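Local coordinates for alpha-n-acetylglucosaminidase family protein (Clostridium perfringens, PDB 4A41) that binds galactose through a family 32 carbohydrate-binding module, here a calcium-containing beta-sandwich module cut from a larger enzyme that probably removes alpha-linked N-acetylglucosamine from glycans, at residues L25-M30 with E156-A161; A34-P39 with L69-T74; W59-N64 with G150-A155. One frame throughout, in Å; residues are numbered along the deposited sequence. Where two conformers were deposited one is given.

Contact 1 of 3, residues L25-M30 with E156-A161; sequences LPQGNM and ELNVFA. With CA (calcium ion), chain B.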
ATOM      1  N   LEU A  25       8.079 -11.333   2.186  1.00 13.62           N
ATOM      2  CA  LEU A  25       8.003 -11.965   0.884  1.00 12.76           C
ATOM      3  C   LEU A  25       8.765 -11.140  -0.142  1.00 12.95           C
ATOM      4  O   LEU A  25       8.752  -9.898  -0.071  1.00 12.97           O
ATOM      5  CB  LEU A  25       6.551 -12.137   0.461  1.00 12.74           C
ATOM      6  CG  LEU A  25       5.779 -13.123   1.323  1.00 11.59           C
ATOM      7  CD1 LEU A  25       4.274 -12.914   1.071  1.00 13.67           C
ATOM      8  CD2 LEU A  25       6.233 -14.557   0.955  1.00 12.26           C
ATOM      9  N   PRO A  26       9.432 -11.804  -1.095  1.00 11.35           N
ATOM     10  CA  PRO A  26      10.201 -11.060  -2.109  1.00 11.23           C
ATOM     11  C   PRO A  26       9.317 -10.144  -2.944  1.00 10.60           C
ATOM     12  O   PRO A  26       8.337 -10.591  -3.567  1.00 11.79           O
ATOM     13  CB  PRO A  26      10.840 -12.163  -2.967  1.00 11.25           C
ATOM     14  CG  PRO A  26      10.769 -13.402  -2.127  1.00 13.69           C
ATOM     15  CD  PRO A  26       9.599 -13.267  -1.204  1.00 11.14           C
ATOM     16  N   GLN A  27       9.669  -8.862  -2.981  1.00 11.54           N
ATOM     17  CA  GLN A  27       8.866  -7.881  -3.717  1.00 11.26           C
ATOM     18  C   GLN A  27       8.902  -8.115  -5.243  1.00 11.17           C
ATOM     19  O   GLN A  27       7.963  -7.767  -5.948  1.00 11.01           O
ATOM     20  CB  GLN A  27       9.331  -6.452  -3.403  1.00 11.57           C
ATOM     21  CG  GLN A  27       9.017  -5.983  -1.989  1.00 12.21           C
ATOM     22  CD  GLN A  27       9.541  -4.574  -1.765  1.00 12.53           C
ATOM     23  OE1 GLN A  27      10.658  -4.233  -2.175  1.00 13.36           O
ATOM     24  NE2 GLN A  27       8.726  -3.738  -1.171  1.00 10.77           N
ATOM     25  N   GLY A  28       9.997  -8.722  -5.738  1.00 10.98           N
ATOM     26  CA  GLY A  28      10.141  -8.932  -7.179  1.00 10.82           C
ATOM     27  C   GLY A  28       9.245 -10.018  -7.729  1.00 10.13           C
ATOM     28  O   GLY A  28       9.042 -10.102  -8.945  1.00 12.53           O
ATOM     29  N   ASN A  29       8.627 -10.770  -6.816  1.00 11.52           N
ATOM     30  CA  ASN A  29       7.645 -11.771  -7.215  1.00 11.64           C
ATOM     31  C   ASN A  29       6.200 -11.250  -7.189  1.00 11.06           C
ATOM     32  O   ASN A  29       5.265 -12.010  -7.510  1.00 13.23           O
ATOM     33  CB  ASN A  29       7.745 -13.024  -6.339  1.00 12.04           C
ATOM     34  CG  ASN A  29       9.003 -13.818  -6.640  1.00 12.37           C
ATOM     35  OD1 ASN A  29       9.564 -13.709  -7.742  1.00 13.69           O
ATOM     36  ND2 ASN A  29       9.493 -14.534  -5.654  1.00 14.37           N
ATOM     37  N   MET A  30       6.026  -9.992  -6.792  1.00 11.49           N
ATOM     38  CA  MET A  30       4.693  -9.396  -6.659  1.00 10.89           C
ATOM     39  C   MET A  30       4.374  -8.548  -7.873  1.00 11.21           C
ATOM     40  O   MET A  30       5.271  -8.152  -8.653  1.00 13.24           O
ATOM     41  CB  MET A  30       4.623  -8.512  -5.418  1.00 10.61           C
ATOM     42  CG  MET A  30       5.029  -9.212  -4.127  1.00 11.23           C
ATOM     43  SD  MET A  30       4.855  -8.077  -2.735  1.00 12.84           S
ATOM     44  CE  MET A  30       5.359  -9.173  -1.411  1.00 14.81           C
ATOM     45  N   GLU A 156       7.249   2.243   0.323  1.00  9.99           N
ATOM     46  CA  GLU A 156       7.508   0.798   0.282  1.00  9.59           C
ATOM     47  C   GLU A 156       6.462   0.068   1.086  1.00  9.83           C
ATOM     48  O   GLU A 156       6.191   0.424   2.228  1.00 10.18           O
ATOM     49  CB  GLU A 156       8.904   0.439   0.846  1.00  9.66           C
ATOM     50  CG  GLU A 156      10.066   0.835  -0.045  1.00 10.69           C
ATOM     51  CD  GLU A 156      10.062   0.043  -1.334  1.00 10.54           C
ATOM     52  OE1 GLU A 156      10.117  -1.198  -1.275  1.00 13.06           O
ATOM     53  OE2 GLU A 156      10.056   0.638  -2.427  1.00 11.13           O
ATOM     54  N   LEU A 157       5.952  -1.017   0.511  1.00  9.04           N
ATOM     55  CA  LEU A 157       5.035  -1.935   1.196  1.00  9.18           C
ATOM     56  C   LEU A 157       5.669  -3.293   1.257  1.00  9.46           C
ATOM     57  O   LEU A 157       6.192  -3.787   0.256  1.00 10.82           O
ATOM     58  CB  LEU A 157       3.727  -2.031   0.384  1.00  9.07           C
ATOM     59  CG  LEU A 157       2.997  -0.702   0.191  1.00 10.14           C
ATOM     60  CD1 LEU A 157       1.744  -0.911  -0.700  1.00 12.02           C
ATOM     61  CD2 LEU A 157       2.607  -0.041   1.535  1.00 11.68           C
ATOM     62  N   ASN A 158       5.563  -3.927   2.430  1.00  9.48           N
ATOM     63  CA  ASN A 158       6.065  -5.302   2.607  1.00 10.16           C
ATOM     64  C   ASN A 158       5.028  -6.201   3.279  1.00 10.24           C
ATOM     65  O   ASN A 158       4.244  -5.756   4.123  1.00 10.94           O
ATOM     66  CB  ASN A 158       7.426  -5.316   3.318  1.00 10.38           C
ATOM     67  CG  ASN A 158       8.552  -4.892   2.394  1.00 12.45           C
ATOM     68  OD1 ASN A 158       9.042  -5.704   1.607  1.00 12.55           O
ATOM     69  ND2 ASN A 158       8.943  -3.626   2.469  1.00 12.48           N
ATOM     70  N   VAL A 159       5.065  -7.476   2.913  1.00 10.57           N
ATOM     71  CA  VAL A 159       4.053  -8.470   3.364  1.00 10.44           C
ATOM     72  C   VAL A 159       4.879  -9.628   3.933  1.00 11.22           C
ATOM     73  O   VAL A 159       5.809 -10.124   3.279  1.00 12.41           O
ATOM     74  CB  VAL A 159       3.141  -8.974   2.227  1.00 10.21           C
ATOM     75  CG1 VAL A 159       2.067  -9.909   2.774  1.00 10.44           C
ATOM     76  CG2 VAL A 159       2.452  -7.788   1.525  1.00 11.43           C
ATOM     77  N   PHE A 160       4.562 -10.045   5.158  1.00 11.28           N
ATOM     78  CA  PHE A 160       5.380 -11.056   5.857  1.00 13.22           C
ATOM     79  C   PHE A 160       4.642 -12.358   6.053  1.00 14.71           C
ATOM     80  O   PHE A 160       3.471 -12.367   6.434  1.00 14.35           O
ATOM     81  CB  PHE A 160       5.813 -10.535   7.221  1.00 13.79           C
ATOM     82  CG  PHE A 160       6.709  -9.326   7.153  1.00 13.10           C
ATOM     83  CD1 PHE A 160       6.212  -8.081   6.732  1.00 13.10           C
ATOM     84  CD2 PHE A 160       8.044  -9.430   7.494  1.00 15.05           C
ATOM     85  CE1 PHE A 160       7.043  -6.966   6.635  1.00 13.19           C
ATOM     86  CE2 PHE A 160       8.885  -8.305   7.428  1.00 15.14           C
ATOM     87  CZ  PHE A 160       8.382  -7.074   7.008  1.00 15.70           C
ATOM     88  N   ALA A 161       5.330 -13.465   5.787  1.00 17.23           N
ATOM     89  CA  ALA A 161       4.764 -14.797   6.000  1.00 20.05           C
ATOM     90  C   ALA A 161       5.771 -15.638   6.759  1.00 22.64           C
ATOM     91  O   ALA A 161       5.347 -16.368   7.666  1.00 25.06           O
ATOM     92  CB  ALA A 161       4.400 -15.438   4.686  1.00 20.39           C
ATOM     93  OXT ALA A 161       6.994 -15.576   6.518  1.00 24.52           O
TER
HETATM   94 CA    CA B2494       9.622   2.643  -3.626  1.00 10.83          CA
HETATM   95  O   HOH W   1       7.355  -7.889   1.149  1.00 12.37           O
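The N-terminal loop of this beta-sandwich (F5/8 type C, or discoidin-like, fold) is tied to the C-terminal strand by one direct backbone hydrogen bond, Leu25 N to Val159 O at 2.8 Å, almost straight at the hydrogen (170°). Past Leu25 the chain winds into a short 3-10 turn, residues 27-29, and a water bridges loop and strand: it is hydrogen-bonded to Leu25 O and Asn158 OD1 and accepts from Val159 N, joining the two a second time. Gln27 makes the polar side-chain link. Its CG stands anti to the carbonyl carbon (chi1 -70°) and the chain runs on extended, which carries the amide to the strand. There Gln27 NE2 gives one hydrogen bond to Leu157 O, standing above that carbonyl's plane, and another to Glu156 OE1, each 2.9 Å long and each with the acceptor lying close to the amide plane. These two bonds fix the rotation of the amide. The amide and the carboxylate of Glu156 are steeply turned, their planes 68° apart, and NE2 meets OE1 on its anti side, somewhat out of the carboxylate plane. The other oxygen, OE2, binds calcium, so Gln27 acts as a second-shell residue that helps to position a metal ligand; Phe49, Asp52, Lys54, Thr57 and Ala155 complete the site. On the apolar side, Leu25 CD1 lies 4.1 Å from Val159 CG1, while Leu25 CD2 reaches Ala161 CB at the very C-terminus. Val159 and Leu157 continue inward onto strand 71-77, between the two sheets. Met30 CE, the methyl at the end of an extended side chain, lies 4.3 Å from Val159 CB.

Contact 2 of 3, residues A34-P39 with L69-T74; sequences ATSEHP and LPQSIT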
ATOM      1  N   ALA A  34      -3.267  -0.412  -8.710  1.00 13.34           N
ATOM      2  CA  ALA A  34      -3.954   0.519  -7.833  1.00 12.84           C
ATOM      3  C   ALA A  34      -5.172   1.068  -8.527  1.00 12.67           C
ATOM      4  O   ALA A  34      -5.245   1.094  -9.759  1.00 14.02           O
ATOM      5  CB  ALA A  34      -3.032   1.660  -7.440  1.00 11.83           C
ATOM      6  N   THR A  35      -6.105   1.532  -7.720  1.00 12.66           N
ATOM      7  CA  THR A  35      -7.306   2.151  -8.295  1.00 13.34           C
ATOM      8  C   THR A  35      -6.998   3.500  -8.930  1.00 13.87           C
ATOM      9  O   THR A  35      -7.751   3.979  -9.797  1.00 14.25           O
ATOM     10  CB  THR A  35      -8.404   2.276  -7.257  1.00 13.59           C
ATOM     11  OG1 THR A  35      -7.941   3.022  -6.129  1.00 13.67           O
ATOM     12  CG2 THR A  35      -8.923   0.846  -6.835  1.00 14.98           C
ATOM     13  N   SER A  36      -5.919   4.127  -8.481  1.00 12.95           N
ATOM     14  CA  SER A  36      -5.504   5.416  -9.010  1.00 13.61           C
ATOM     15  C   SER A  36      -3.996   5.447  -8.876  1.00 13.69           C
ATOM     16  O   SER A  36      -3.480   5.062  -7.850  1.00 13.53           O
ATOM     17  CB  SER A  36      -6.125   6.509  -8.149  1.00 14.10           C
ATOM     18  OG  SER A  36      -5.756   7.808  -8.553  1.00 16.30           O
ATOM     19  N   GLU A  37      -3.307   5.891  -9.922  1.00 13.47           N
ATOM     20  CA  GLU A  37      -1.875   6.126  -9.837  1.00 14.13           C
ATOM     21  C   GLU A  37      -1.508   7.326 -10.701  1.00 13.28           C
ATOM     22  O   GLU A  37      -1.986   7.479 -11.832  1.00 14.93           O
ATOM     23  CB  GLU A  37      -1.059   4.874 -10.230  1.00 14.61           C
ATOM     24  CG  GLU A  37      -1.157   4.538 -11.745  1.00 15.62           C
ATOM     25  CD  GLU A  37      -0.412   3.274 -12.191  1.00 19.27           C
ATOM     26  OE1 GLU A  37       0.158   2.549 -11.354  1.00 15.79           O
ATOM     27  OE2 GLU A  37      -0.427   2.990 -13.435  1.00 20.89           O
ATOM     28  N   HIS A  38      -0.655   8.179 -10.166  1.00 12.59           N
ATOM     29  CA  HIS A  38      -0.102   9.265 -10.967  1.00 12.49           C
ATOM     30  C   HIS A  38       0.949   8.731 -11.945  1.00 12.13           C
ATOM     31  O   HIS A  38       1.722   7.792 -11.640  1.00 11.92           O
ATOM     32  CB  HIS A  38       0.477  10.326 -10.027  1.00 12.76           C
ATOM     33  CG  HIS A  38       0.601  11.667 -10.661  1.00 13.49           C
ATOM     34  ND1 HIS A  38      -0.481  12.502 -10.828  1.00 14.87           N
ATOM     35  CD2 HIS A  38       1.671  12.311 -11.190  1.00 15.79           C
ATOM     36  CE1 HIS A  38      -0.081  13.613 -11.431  1.00 15.78           C
ATOM     37  NE2 HIS A  38       1.215  13.518 -11.668  1.00 14.31           N
ATOM     38  N   PRO A  39       1.015   9.326 -13.146  1.00 12.95           N
ATOM     39  CA  PRO A  39       2.005   8.814 -14.101  1.00 13.31           C
ATOM     40  C   PRO A  39       3.443   9.017 -13.614  1.00 12.56           C
ATOM     41  O   PRO A  39       3.673   9.698 -12.593  1.00 12.47           O
ATOM     42  CB  PRO A  39       1.728   9.632 -15.391  1.00 14.01           C
ATOM     43  CG  PRO A  39       0.890  10.792 -14.959  1.00 15.47           C
ATOM     44  CD  PRO A  39       0.112  10.330 -13.741  1.00 13.20           C
ATOM     45  N   LEU A  69     -10.086  10.171  -2.452  1.00 14.70           N
ATOM     46  CA  LEU A  69     -10.095   8.997  -1.573  1.00 14.79           C
ATOM     47  C   LEU A  69     -11.542   8.610  -1.284  1.00 14.93           C
ATOM     48  O   LEU A  69     -12.430   9.471  -1.323  1.00 16.25           O
ATOM     49  CB  LEU A  69      -9.336   9.280  -0.285  1.00 13.85           C
ATOM     50  CG  LEU A  69      -7.842   9.617  -0.479  1.00 12.45           C
ATOM     51  CD1 LEU A  69      -7.235   9.844   0.884  1.00 15.25           C
ATOM     52  CD2 LEU A  69      -7.095   8.495  -1.253  1.00 13.79           C
ATOM     53  N   PRO A  70     -11.807   7.325  -0.985  1.00 14.47           N
ATOM     54  CA  PRO A  70     -10.834   6.215  -0.881  1.00 14.12           C
ATOM     55  C   PRO A  70     -10.212   5.780  -2.205  1.00 13.33           C
ATOM     56  O   PRO A  70     -10.852   5.822  -3.267  1.00 14.26           O
ATOM     57  CB  PRO A  70     -11.666   5.063  -0.299  1.00 15.35           C
ATOM     58  CG  PRO A  70     -12.856   5.735   0.347  1.00 15.01           C
ATOM     59  CD  PRO A  70     -13.160   6.889  -0.572  1.00 14.66           C
ATOM     60  N   GLN A  71      -8.926   5.431  -2.136  1.00 12.00           N
ATOM     61  CA  GLN A  71      -8.293   4.727  -3.218  1.00 12.00           C
ATOM     62  C   GLN A  71      -7.421   3.665  -2.556  1.00 10.50           C
ATOM     63  O   GLN A  71      -7.171   3.731  -1.353  1.00 10.86           O
ATOM     64  CB  GLN A  71      -7.398   5.628  -4.062  1.00 12.03           C
ATOM     65  CG  GLN A  71      -8.116   6.788  -4.802  1.00 13.98           C
ATOM     66  CD  GLN A  71      -9.072   6.354  -5.913  1.00 16.10           C
ATOM     67  OE1 GLN A  71      -8.929   5.278  -6.539  1.00 18.41           O
ATOM     68  NE2 GLN A  71     -10.042   7.225  -6.204  1.00 18.08           N
ATOM     69  N   SER A  72      -7.027   2.675  -3.337  1.00 11.21           N
ATOM     70  CA  SER A  72      -6.288   1.530  -2.798  1.00 11.17           C
ATOM     71  C   SER A  72      -5.166   1.058  -3.719  1.00 11.10           C
ATOM     72  O   SER A  72      -5.136   1.372  -4.910  1.00 10.97           O
ATOM     73  CB  SER A  72      -7.240   0.357  -2.524  1.00 11.41           C
ATOM     74  OG  SER A  72      -7.795  -0.158  -3.730  1.00 12.73           O
ATOM     75  N   ILE A  73      -4.255   0.271  -3.136  1.00 10.17           N
ATOM     76  CA  ILE A  73      -3.181  -0.389  -3.883  1.00 10.76           C
ATOM     77  C   ILE A  73      -3.234  -1.865  -3.504  1.00 10.38           C
ATOM     78  O   ILE A  73      -3.347  -2.198  -2.324  1.00 11.12           O
ATOM     79  CB  ILE A  73      -1.795   0.282  -3.636  1.00  9.94           C
ATOM     80  CG1 ILE A  73      -0.668  -0.477  -4.347  1.00 10.93           C
ATOM     81  CG2 ILE A  73      -1.461   0.388  -2.117  1.00 10.89           C
ATOM     82  CD1 ILE A  73       0.607   0.326  -4.529  1.00 11.27           C
ATOM     83  N   THR A  74      -3.180  -2.723  -4.516  1.00 10.35           N
ATOM     84  CA  THR A  74      -3.224  -4.180  -4.296  1.00 10.88           C
ATOM     85  C   THR A  74      -1.901  -4.817  -4.714  1.00 10.21           C
ATOM     86  O   THR A  74      -1.386  -4.548  -5.813  1.00 11.26           O
ATOM     87  CB  THR A  74      -4.371  -4.815  -5.105  1.00 11.19           C
ATOM     88  OG1 THR A  74      -5.604  -4.282  -4.636  1.00 13.25           O
ATOM     89  CG2 THR A  74      -4.386  -6.338  -4.913  1.00 12.00           C
TER
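Thr35 and Ala34 meet Ser72 and Ile73 where edge strand 31-34 leaves the five-stranded antiparallel sheet of the beta-sandwich. Ala34 and Ile73 form an antiparallel non-hydrogen-bonded pair with CA atoms 4.1 Å apart; just beyond it, Thr35 N donates to Ser72 O at 3.0 Å. The tight part is centred on the Thr35 hydroxyl. Thr35 OG1 sits between the backbone N and the carbonyl carbon (chi1 57°), which turns it to the strand, where it accepts a nearly straight bond from Ser72 N (3.0 Å, 168°). Thr35 OG1 also donates to Gln71 OE1; the 2.5 Å separation is unusually short, so its exact length is doubtful. The hydroxyl thus takes the place of a backbone carbonyl as partner of Ser72 N, carrying the pairing on after the loop chain has turned off. Gln71 folds back at chi2 (-67°) to bring OE1 to the Thr35 hydroxyl, and its NE2 is held from the other end by Glu68 O. Ser36 packs its CB against the same amide, while its OG turns off to Glu67. On the inward face Ala34 CB rests beside Ile73 CB at 4.2 Å, and Trp59 from the other sheet touches both side chains. The looser part is the outer side, where Thr35 is exposed and its methyl meets the strand by a single light touch. Ser72 itself is buried, lying along Lys141 and Val143 of the neighbouring strand 139-144. Its hydroxyl oxygen OG is the atom that Thr35 CG2 approaches, at 3.5 Å.

Contact 3 of 3, residues W59-N64 with G150-A155; sequences WHTKYN and GFASAA. With CA (calcium ion), chain B; GAL (beta-D-galactopyranose), chain C.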
ATOM      1  N   TRP A  59       4.437   5.101  -4.805  1.00  8.72           N
ATOM      2  CA  TRP A  59       3.095   5.151  -5.409  1.00  9.06           C
ATOM      3  C   TRP A  59       2.440   6.423  -4.906  1.00  8.78           C
ATOM      4  O   TRP A  59       2.621   6.792  -3.731  1.00 10.07           O
ATOM      5  CB  TRP A  59       2.259   3.964  -4.938  1.00  9.27           C
ATOM      6  CG  TRP A  59       0.788   4.108  -5.198  1.00  9.76           C
ATOM      7  CD1 TRP A  59       0.179   4.254  -6.413  1.00 10.36           C
ATOM      8  CD2 TRP A  59      -0.260   4.125  -4.218  1.00  9.80           C
ATOM      9  NE1 TRP A  59      -1.187   4.370  -6.251  1.00 11.52           N
ATOM     10  CE2 TRP A  59      -1.483   4.279  -4.918  1.00 10.83           C
ATOM     11  CE3 TRP A  59      -0.287   4.004  -2.808  1.00 10.90           C
ATOM     12  CZ2 TRP A  59      -2.718   4.333  -4.263  1.00 11.58           C
ATOM     13  CZ3 TRP A  59      -1.522   4.042  -2.154  1.00 11.26           C
ATOM     14  CH2 TRP A  59      -2.722   4.193  -2.890  1.00 12.04           C
ATOM     15  N   HIS A  60       1.707   7.097  -5.776  1.00  8.60           N
ATOM     16  CA  HIS A  60       0.909   8.264  -5.350  1.00  8.78           C
ATOM     17  C   HIS A  60      -0.373   8.246  -6.162  1.00  9.55           C
ATOM     18  O   HIS A  60      -0.352   7.952  -7.380  1.00 10.66           O
ATOM     19  CB  HIS A  60       1.693   9.570  -5.656  1.00  9.35           C
ATOM     20  CG  HIS A  60       1.187  10.820  -4.974  1.00  9.70           C
ATOM     21  ND1 HIS A  60      -0.041  11.394  -5.245  1.00 12.13           N
ATOM     22  CD2 HIS A  60       1.789  11.635  -4.063  1.00 11.63           C
ATOM     23  CE1 HIS A  60      -0.165  12.515  -4.553  1.00 12.66           C
ATOM     24  NE2 HIS A  60       0.926  12.685  -3.830  1.00 11.55           N
ATOM     25  N   THR A  61      -1.496   8.537  -5.520  1.00 10.71           N
ATOM     26  CA  THR A  61      -2.760   8.616  -6.237  1.00 11.25           C
ATOM     27  C   THR A  61      -2.661   9.698  -7.328  1.00 11.95           C
ATOM     28  O   THR A  61      -1.885  10.652  -7.201  1.00 12.60           O
ATOM     29  CB  THR A  61      -3.944   8.938  -5.276  1.00 11.46           C
ATOM     30  OG1 THR A  61      -3.581  10.022  -4.404  1.00 12.75           O
ATOM     31  CG2 THR A  61      -4.302   7.689  -4.415  1.00 12.01           C
ATOM     32  N   LYS A  62      -3.473   9.540  -8.375  0.50 13.17           N
ATOM     33  CA  LYS A  62      -3.524  10.501  -9.487  0.50 14.27           C
ATOM     34  C   LYS A  62      -3.961  11.878  -9.023  0.50 15.04           C
ATOM     35  O   LYS A  62      -4.952  12.017  -8.299  0.50 15.79           O
ATOM     36  CB  LYS A  62      -4.478   9.991 -10.568  0.50 13.84           C
ATOM     37  CG  LYS A  62      -4.797  10.989 -11.702  0.50 15.30           C
ATOM     38  CD  LYS A  62      -3.547  11.328 -12.486  0.50 16.50           C
ATOM     39  CE  LYS A  62      -3.889  12.101 -13.746  0.50 19.46           C
ATOM     40  NZ  LYS A  62      -4.413  11.200 -14.794  0.50 22.66           N
ATOM     41  N   TYR A  63      -3.215  12.899  -9.445  1.00 16.18           N
ATOM     42  CA  TYR A  63      -3.627  14.256  -9.147  1.00 17.94           C
ATOM     43  C   TYR A  63      -3.634  15.084 -10.448  1.00 20.79           C
ATOM     44  O   TYR A  63      -3.344  14.550 -11.523  1.00 20.95           O
ATOM     45  CB  TYR A  63      -2.808  14.845  -7.998  1.00 17.44           C
ATOM     46  CG  TYR A  63      -1.323  14.868  -8.218  1.00 16.43           C
ATOM     47  CD1 TYR A  63      -0.710  15.964  -8.832  1.00 15.57           C
ATOM     48  CD2 TYR A  63      -0.507  13.805  -7.790  1.00 16.42           C
ATOM     49  CE1 TYR A  63       0.675  15.986  -9.025  1.00 18.14           C
ATOM     50  CE2 TYR A  63       0.873  13.823  -7.975  1.00 15.31           C
ATOM     51  CZ  TYR A  63       1.460  14.931  -8.583  1.00 17.18           C
ATOM     52  OH  TYR A  63       2.818  14.977  -8.778  1.00 19.66           O
ATOM     53  N   ASN A  64      -4.038  16.350 -10.333  1.00 24.05           N
ATOM     54  CA  ASN A  64      -4.260  17.242 -11.494  1.00 26.86           C
ATOM     55  C   ASN A  64      -5.214  16.665 -12.579  1.00 27.36           C
ATOM     56  O   ASN A  64      -4.787  16.383 -13.712  1.00 29.48           O
ATOM     57  CB  ASN A  64      -2.909  17.749 -12.059  1.00 27.92           C
ATOM     58  CG  ASN A  64      -2.130  18.629 -11.038  1.00 30.29           C
ATOM     59  OD1 ASN A  64      -2.723  19.253 -10.139  1.00 34.04           O
ATOM     60  ND2 ASN A  64      -0.803  18.672 -11.180  1.00 32.75           N
ATOM     61  N   GLY A 150      -5.473  14.826   1.222  1.00 11.91           N
ATOM     62  CA  GLY A 150      -6.485  14.076   0.477  1.00 12.17           C
ATOM     63  C   GLY A 150      -5.923  13.205  -0.639  1.00 12.05           C
ATOM     64  O   GLY A 150      -6.675  12.727  -1.477  1.00 13.66           O
ATOM     65  N   PHE A 151      -4.602  13.019  -0.636  1.00 12.89           N
ATOM     66  CA  PHE A 151      -3.905  12.102  -1.532  1.00 11.88           C
ATOM     67  C   PHE A 151      -3.573  10.840  -0.720  1.00 11.70           C
ATOM     68  O   PHE A 151      -3.688  10.831   0.489  1.00 11.83           O
ATOM     69  CB  PHE A 151      -2.583  12.730  -1.973  1.00 13.40           C
ATOM     70  CG  PHE A 151      -2.711  14.154  -2.470  1.00 11.48           C
ATOM     71  CD1 PHE A 151      -3.234  14.421  -3.717  1.00 13.18           C
ATOM     72  CD2 PHE A 151      -2.244  15.222  -1.688  1.00 12.23           C
ATOM     73  CE1 PHE A 151      -3.347  15.757  -4.180  1.00 14.90           C
ATOM     74  CE2 PHE A 151      -2.351  16.554  -2.145  1.00 11.65           C
ATOM     75  CZ  PHE A 151      -2.897  16.810  -3.379  1.00 13.39           C
ATOM     76  N   ALA A 152      -3.162   9.786  -1.419  1.00 11.16           N
ATOM     77  CA  ALA A 152      -2.519   8.649  -0.751  1.00 10.59           C
ATOM     78  C   ALA A 152      -1.220   8.339  -1.440  1.00  9.18           C
ATOM     79  O   ALA A 152      -1.127   8.382  -2.682  1.00  9.65           O
ATOM     80  CB  ALA A 152      -3.430   7.438  -0.753  1.00 10.70           C
ATOM     81  N   SER A 153      -0.209   8.014  -0.638  1.00 10.11           N
ATOM     82  CA  SER A 153       1.084   7.635  -1.209  1.00  9.52           C
ATOM     83  C   SER A 153       1.767   6.590  -0.347  1.00 10.17           C
ATOM     84  O   SER A 153       1.395   6.398   0.809  1.00 10.64           O
ATOM     85  CB  SER A 153       2.003   8.864  -1.423  1.00 10.12           C
ATOM     86  OG  SER A 153       2.268   9.521  -0.191  1.00 10.60           O
ATOM     87  N   ALA A 154       2.747   5.887  -0.925  1.00 10.34           N
ATOM     88  CA  ALA A 154       3.499   4.852  -0.188  1.00 10.06           C
ATOM     89  C   ALA A 154       4.861   4.650  -0.821  1.00  9.85           C
ATOM     90  O   ALA A 154       4.939   4.437  -2.038  1.00  9.00           O
ATOM     91  CB  ALA A 154       2.719   3.505  -0.186  1.00 10.67           C
ATOM     92  N   ALA A 155       5.918   4.729  -0.007  1.00 10.57           N
ATOM     93  CA  ALA A 155       7.271   4.513  -0.543  1.00 10.76           C
ATOM     94  C   ALA A 155       7.546   3.035  -0.713  1.00 10.77           C
ATOM     95  O   ALA A 155       8.010   2.620  -1.769  1.00  9.81           O
ATOM     96  CB  ALA A 155       8.334   5.152   0.356  1.00 10.36           C
TER
HETATM   97 CA    CA B2494       9.622   2.643  -3.626  1.00 10.83          CA
HETATM   98  C1  GAL C2495       3.606  18.010  -4.562  1.00 14.92           C
HETATM   99  C2  GAL C2495       4.253  16.738  -4.047  1.00 13.61           C
HETATM  100  C3  GAL C2495       3.740  15.575  -4.906  1.00 13.85           C
HETATM  101  C4  GAL C2495       2.217  15.563  -4.901  1.00 13.55           C
HETATM  102  C5  GAL C2495       1.694  16.925  -5.370  1.00 13.57           C
HETATM  103  C6  GAL C2495       0.167  16.977  -5.381  1.00 16.92           C
HETATM  104  O1  GAL C2495       4.012  19.056  -3.723  1.00 17.39           O
HETATM  105  O2  GAL C2495       5.676  16.828  -4.077  1.00 16.89           O
HETATM  106  O3  GAL C2495       4.310  14.377  -4.394  1.00 15.53           O
HETATM  107  O4  GAL C2495       1.749  15.286  -3.565  1.00 13.22           O
HETATM  108  O5  GAL C2495       2.198  17.883  -4.460  1.00 14.85           O
HETATM  109  O6  GAL C2495      -0.311  18.193  -5.956  1.00 19.23           O
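Trp59, Ala152 and Phe151 supply much of the buried surface where short strand 59-60 runs antiparallel to the start of strand 153-160. Trp59 and Ala154 are a hydrogen-bonded pair, Trp59 N to Ala154 O at 2.9 Å and Ala154 N to Trp59 O at 3.0 Å. The indole, with CG anti to the backbone N (chi1 165°), lies back along the partner chain: Trp59 CH2 packs on Ala152 CB at 3.9 Å and CE3 brings the ring edge against Ala154 CB. Its NE1 is bonded to Ser36 O. Ala152 is gripped by Thr61. Thr61 N donates to Ala152 O, and Thr61 OG1, placed between backbone N and carbonyl carbon, accepts from Ala152 N at 3.0 Å in a nearly straight bond; Thr61 CG2 lies against Ala152 CB. Phe151 extends the contact to the sugar. Its CB approaches His60 CE1 at 3.5 Å, the two rings are inclined at 50°, and CE1 meets Tyr63 CB, while the Phe151 ring edge faces Thr61 OG1. His60 has Tyr63 CE2 over one face and Ala152 O over the other. His60 ND1 donates in the ring plane to Thr61 O (2.8 Å), which fixes the imidazole's rotation, and His60 NE2 shares a hydrogen bond with galactose O4 (2.7 Å). Tyr63 lays its ring on the sugar, galactose C6 3.6 Å above the centre, and its hydroxyl is bonded to Glu44. Phe151 CZ touches C6 as well. With Glu44, Arg91 and Asn96, these aromatic residues form the galactose site at one end of the sandwich, largely on loops, an arrangement typical of family 32 carbohydrate-binding modules.

How the contacts relate
Contacts 2 and 3 are neighbours, their centres about 7 Å apart. Contact 3 carries sugar-binding residues and contact 2 lies behind it, the Ser36 side chain about 11 Å from galactose. His38 N lies 2.8 Å from His60 O and Ser36 OG 2.9 Å from Lys62 N, both probable hydrogen bonds, so the 34-39 loop backs the segment bearing His60 and Tyr63. Contact 1 lies across the chain's centre from contact 3, centres about 20 Å apart, yet the two use successive parts of strand 153-160 and each gives calcium a ligand, Ala155 O and Glu156 OE2. Contacts 1 and 2 meet between the sheets, where Leu157 CD1 packs on Ile73 CG2 at 3.7 Å.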